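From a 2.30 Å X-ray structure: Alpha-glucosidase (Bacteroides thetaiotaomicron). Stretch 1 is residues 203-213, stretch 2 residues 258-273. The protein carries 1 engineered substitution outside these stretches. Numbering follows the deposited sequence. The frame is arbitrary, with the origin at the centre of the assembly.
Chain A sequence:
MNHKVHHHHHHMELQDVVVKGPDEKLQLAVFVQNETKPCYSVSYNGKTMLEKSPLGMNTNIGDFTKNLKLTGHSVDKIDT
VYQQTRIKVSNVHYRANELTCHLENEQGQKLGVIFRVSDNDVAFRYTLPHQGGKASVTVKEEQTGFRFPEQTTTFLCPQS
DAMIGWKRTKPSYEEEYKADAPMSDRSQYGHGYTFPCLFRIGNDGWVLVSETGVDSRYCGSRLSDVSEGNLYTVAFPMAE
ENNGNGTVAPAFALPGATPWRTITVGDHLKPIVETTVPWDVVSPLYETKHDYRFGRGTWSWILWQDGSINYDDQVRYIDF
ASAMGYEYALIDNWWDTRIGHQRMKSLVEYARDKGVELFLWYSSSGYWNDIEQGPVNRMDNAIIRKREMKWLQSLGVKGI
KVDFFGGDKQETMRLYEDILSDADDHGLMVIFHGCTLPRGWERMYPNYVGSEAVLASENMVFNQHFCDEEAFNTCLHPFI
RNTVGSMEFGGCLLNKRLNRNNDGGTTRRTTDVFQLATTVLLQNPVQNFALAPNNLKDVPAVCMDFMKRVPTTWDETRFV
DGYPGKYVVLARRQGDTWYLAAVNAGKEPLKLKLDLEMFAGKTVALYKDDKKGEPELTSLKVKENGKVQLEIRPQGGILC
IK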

# COMPACT_ATOMS: atom_id res chain seq x y z
N ASN A 203 -21.13 -15.78 -0.54
CA ASN A 203 -21.76 -15.06 -1.64
C ASN A 203 -22.28 -13.69 -1.20
O ASN A 203 -22.90 -12.97 -1.98
N ASP A 204 -22.05 -13.34 0.07
CA ASP A 204 -22.56 -12.08 0.60
C ASP A 204 -21.56 -10.92 0.52
O ASP A 204 -21.73 -9.92 1.22
N GLY A 205 -20.56 -11.03 -0.34
CA GLY A 205 -19.63 -9.93 -0.56
C GLY A 205 -18.23 -10.03 0.02
O GLY A 205 -17.65 -11.11 0.08
N TRP A 206 -17.66 -8.88 0.39
CA TRP A 206 -16.24 -8.80 0.71
C TRP A 206 -15.93 -7.91 1.92
O TRP A 206 -16.61 -6.91 2.18
N VAL A 207 -14.87 -8.28 2.63
CA VAL A 207 -14.35 -7.51 3.75
C VAL A 207 -12.82 -7.34 3.67
O VAL A 207 -12.10 -8.31 3.50
N LEU A 208 -12.34 -6.11 3.78
CA LEU A 208 -10.90 -5.84 3.87
C LEU A 208 -10.53 -5.24 5.22
O LEU A 208 -11.00 -4.16 5.58
N VAL A 209 -9.69 -5.95 5.97
CA VAL A 209 -9.25 -5.51 7.29
C VAL A 209 -7.87 -4.85 7.21
O VAL A 209 -6.94 -5.43 6.65
N SER A 210 -7.74 -3.65 7.76
CA SER A 210 -6.43 -3.00 7.79
C SER A 210 -6.31 -2.06 8.98
O SER A 210 -7.09 -2.14 9.92
N GLU A 211 -5.31 -1.18 8.95
CA GLU A 211 -5.18 -0.16 9.98
C GLU A 211 -4.53 1.08 9.39
O GLU A 211 -3.74 0.99 8.44
N THR A 212 -4.86 2.24 9.95
CA THR A 212 -4.26 3.48 9.47
C THR A 212 -3.99 4.46 10.61
O THR A 212 -4.53 4.32 11.71
N GLY A 213 -3.17 5.47 10.32
CA GLY A 213 -2.83 6.47 11.31
C GLY A 213 -1.81 5.96 12.30
O GLY A 213 -1.77 6.40 13.45
N THR A 258 -5.26 4.77 20.27
CA THR A 258 -4.71 3.77 19.38
C THR A 258 -4.90 4.25 17.95
O THR A 258 -5.66 5.18 17.71
N PRO A 259 -4.17 3.65 16.99
CA PRO A 259 -4.47 3.90 15.58
C PRO A 259 -5.87 3.41 15.19
O PRO A 259 -6.57 2.81 16.01
N TRP A 260 -6.28 3.69 13.96
CA TRP A 260 -7.59 3.27 13.49
C TRP A 260 -7.54 1.84 12.93
O TRP A 260 -6.67 1.52 12.13
N ARG A 261 -8.46 1.00 13.39
CA ARG A 261 -8.70 -0.31 12.80
C ARG A 261 -9.73 -0.12 11.70
O ARG A 261 -10.77 0.50 11.94
N THR A 262 -9.49 -0.65 10.51
CA THR A 262 -10.38 -0.37 9.39
C THR A 262 -11.01 -1.61 8.77
O THR A 262 -10.35 -2.63 8.55
N ILE A 263 -12.31 -1.50 8.48
CA ILE A 263 -13.08 -2.56 7.86
C ILE A 263 -13.81 -2.04 6.63
O ILE A 263 -14.76 -1.28 6.74
N THR A 264 -13.35 -2.44 5.45
CA THR A 264 -14.01 -2.04 4.21
C THR A 264 -14.93 -3.17 3.78
O THR A 264 -14.47 -4.26 3.47
N VAL A 265 -16.22 -2.93 3.76
CA VAL A 265 -17.17 -4.03 3.56
C VAL A 265 -18.14 -3.69 2.44
O VAL A 265 -18.55 -2.54 2.29
N GLY A 266 -18.51 -4.68 1.64
CA GLY A 266 -19.52 -4.47 0.62
C GLY A 266 -20.10 -5.76 0.09
O GLY A 266 -19.64 -6.83 0.45
N ASP A 267 -21.13 -5.66 -0.75
CA ASP A 267 -21.65 -6.85 -1.40
C ASP A 267 -20.92 -7.07 -2.73
O ASP A 267 -21.12 -8.08 -3.39
N HIS A 268 -20.08 -6.10 -3.09
CA HIS A 268 -19.28 -6.17 -4.31
C HIS A 268 -17.83 -5.74 -4.08
O HIS A 268 -17.48 -5.24 -3.02
N LEU A 269 -16.99 -5.95 -5.09
CA LEU A 269 -15.58 -5.62 -5.00
C LEU A 269 -15.32 -4.12 -5.12
O LEU A 269 -14.25 -3.65 -4.76
N LYS A 270 -16.31 -3.39 -5.65
CA LYS A 270 -16.16 -1.95 -5.91
C LYS A 270 -15.74 -1.09 -4.70
O LYS A 270 -14.83 -0.27 -4.81
N PRO A 271 -16.42 -1.25 -3.54
CA PRO A 271 -15.97 -0.45 -2.39
C PRO A 271 -14.58 -0.85 -1.89
O PRO A 271 -13.87 -0.01 -1.33
N ILE A 272 -14.20 -2.10 -2.08
CA ILE A 272 -12.86 -2.58 -1.75
C ILE A 272 -11.80 -1.84 -2.55
O ILE A 272 -10.82 -1.33 -1.99
N VAL A 273 -12.01 -1.75 -3.85
CA VAL A 273 -11.05 -1.10 -4.73
C VAL A 273 -11.04 0.41 -4.58
O VAL A 273 -9.98 1.04 -4.63

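Strands 206-212 and 260-266 pair antiparallel; side chains of directly paired residues lie on the same face of the sheet, and the face alternates along each strand. In the backbone ladder four pairs, W206-G266, L208-T264, S210-T262 and T212-W260, each exchange two N-H...O bonds, among them L208 N to T264 O at 2.8 Å. Apolar packing on the face of W206, L208, S210 and T212 centres on the W206 ring (chi1 m), one face of which is covered by L269 (m, t), whose CD2 lies 3.5 Å from W206 CD2 and forms a CH-pi contact over the five-membered ring. I272 (m, m) points toward the strand, its CG1 3.9 Å from W206 CB and its CD1 4.0 Å from L208 CB (L208 t, p). Farther along, T212 CG2 (chi1 t) meets T262 CG2 (chi1 p) at 3.9 Å. On the other face V207 (t) places CG1 3.7 Å from I263 CG2 (I263 m, t) and CG2 4.2 Å from V265 CB (V265 p). Also here, the end of R261 (m, m, t) comes nearer the opposite strand, bringing NH1 2.5 Å from OE1 of E211 (p, t) in a salt bridge whose hydrogen bond is weak (115°). Water 2 bridges the strands, donating to L208 O (2.9 Å) and T264 OG1 (2.8 Å) and hydrogen-bonding T262 OG1 (2.8 Å); water 1 links N203 O (2.7 Å) to D267 O (2.8 Å).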

# COMPACT_ATOMS: atom_id res chain seq x y z
CB ASN A 203 -22.89 -15.89 -2.24
CG ASN A 203 -22.40 -17.24 -2.75
OD1 ASN A 203 -22.87 -18.29 -2.31
ND2 ASN A 203 -21.41 -17.22 -3.64
CB ASP A 204 -22.99 -12.27 2.06
CG ASP A 204 -23.92 -13.45 2.23
OD1 ASP A 204 -24.78 -13.66 1.35
OD2 ASP A 204 -23.82 -14.15 3.26
CB TRP A 206 -15.47 -8.27 -0.50
CG TRP A 206 -15.69 -9.04 -1.77
CD1 TRP A 206 -16.73 -8.90 -2.65
CD2 TRP A 206 -14.87 -10.10 -2.29
NE1 TRP A 206 -16.59 -9.79 -3.69
CE2 TRP A 206 -15.46 -10.54 -3.49
CE3 TRP A 206 -13.68 -10.70 -1.86
CZ2 TRP A 206 -14.90 -11.56 -4.27
CZ3 TRP A 206 -13.13 -11.71 -2.63
CH2 TRP A 206 -13.74 -12.13 -3.82
CB VAL A 207 -14.71 -8.17 5.09
CG1 VAL A 207 -14.00 -7.46 6.24
CG2 VAL A 207 -16.23 -8.18 5.30
CB LEU A 208 -10.47 -4.89 2.76
CG LEU A 208 -8.97 -4.58 2.69
CD1 LEU A 208 -8.16 -5.75 2.11
CD2 LEU A 208 -8.74 -3.29 1.91
CB VAL A 209 -9.20 -6.70 8.27
CG1 VAL A 209 -8.55 -6.30 9.58
CG2 VAL A 209 -10.60 -7.25 8.50
CB SER A 210 -6.17 -2.24 6.49
OG SER A 210 -4.78 -2.02 6.31
CB GLU A 211 -4.37 -0.68 11.17
CG GLU A 211 -2.87 -0.69 10.94
CD GLU A 211 -2.08 -1.14 12.15
OE1 GLU A 211 -2.57 -0.99 13.28
OE2 GLU A 211 -0.95 -1.65 11.95
CB THR A 212 -5.16 4.16 8.43
OG1 THR A 212 -4.46 5.27 7.84
CG2 THR A 212 -6.45 4.65 9.07
CB THR A 258 -5.39 2.39 19.55
OG1 THR A 258 -6.69 2.42 18.97
CG2 THR A 258 -5.49 2.00 21.01
CB PRO A 259 -3.40 3.09 14.84
CG PRO A 259 -2.30 2.91 15.83
CD PRO A 259 -2.95 2.85 17.17
CB TRP A 260 -8.10 4.24 12.42
CG TRP A 260 -8.29 5.64 12.93
CD1 TRP A 260 -7.35 6.64 12.93
CD2 TRP A 260 -9.47 6.20 13.51
NE1 TRP A 260 -7.88 7.79 13.48
CE2 TRP A 260 -9.19 7.54 13.83
CE3 TRP A 260 -10.75 5.70 13.78
CZ2 TRP A 260 -10.13 8.39 14.42
CZ3 TRP A 260 -11.69 6.55 14.36
CH2 TRP A 260 -11.37 7.88 14.67
CB ARG A 261 -9.24 -1.27 13.85
CG ARG A 261 -8.49 -1.24 15.17
CD ARG A 261 -7.10 -1.74 15.02
NE ARG A 261 -6.26 -1.52 16.21
CZ ARG A 261 -5.00 -1.12 16.13
NH1 ARG A 261 -4.45 -0.86 14.95
NH2 ARG A 261 -4.29 -0.96 17.24
CB THR A 262 -9.64 0.40 8.27
OG1 THR A 262 -8.70 -0.46 7.63
CG2 THR A 262 -8.91 1.62 8.86
CB ILE A 263 -14.11 -3.15 8.83
CG1 ILE A 263 -13.48 -3.45 10.19
CG2 ILE A 263 -14.76 -4.39 8.23
CD1 ILE A 263 -14.49 -3.83 11.26
CB THR A 264 -12.99 -1.72 3.10
OG1 THR A 264 -12.13 -0.66 3.53
CG2 THR A 264 -13.69 -1.32 1.81
CB VAL A 265 -17.90 -4.37 4.88
CG1 VAL A 265 -18.23 -3.11 5.64
CG2 VAL A 265 -19.15 -5.23 4.63
CB ASP A 267 -23.16 -6.73 -1.64
CG ASP A 267 -23.53 -5.46 -2.39
OD1 ASP A 267 -22.65 -4.59 -2.57
OD2 ASP A 267 -24.70 -5.35 -2.82
CB HIS A 268 -19.91 -5.31 -5.41
CG HIS A 268 -21.27 -5.76 -5.83
ND1 HIS A 268 -22.38 -4.95 -5.74
CD2 HIS A 268 -21.71 -6.93 -6.35
CE1 HIS A 268 -23.44 -5.60 -6.18
NE2 HIS A 268 -23.06 -6.81 -6.56
CB LEU A 269 -14.80 -6.40 -6.06
CG LEU A 269 -14.46 -7.84 -5.68
CD1 LEU A 269 -13.99 -8.64 -6.89
CD2 LEU A 269 -13.39 -7.86 -4.59
CB LYS A 270 -17.47 -1.40 -6.50
CG LYS A 270 -17.43 0.09 -6.78
CD LYS A 270 -18.80 0.61 -7.19
CE LYS A 270 -18.70 2.02 -7.74
NZ LYS A 270 -19.18 3.04 -6.77
CB PRO A 271 -17.03 -0.74 -1.34
CG PRO A 271 -17.57 -2.10 -1.71
CD PRO A 271 -17.59 -2.08 -3.20
CB ILE A 272 -12.72 -4.08 -2.04
CG1 ILE A 272 -13.79 -4.87 -1.27
CG2 ILE A 272 -11.34 -4.57 -1.67
CD1 ILE A 272 -13.56 -4.89 0.22
CB VAL A 273 -11.33 -1.50 -6.20
CG1 VAL A 273 -10.54 -0.64 -7.17
CG2 VAL A 273 -11.04 -2.98 -6.40
O HOH W 1 -22.58 -10.43 -2.95
O HOH W 2 -10.20 -1.39 5.40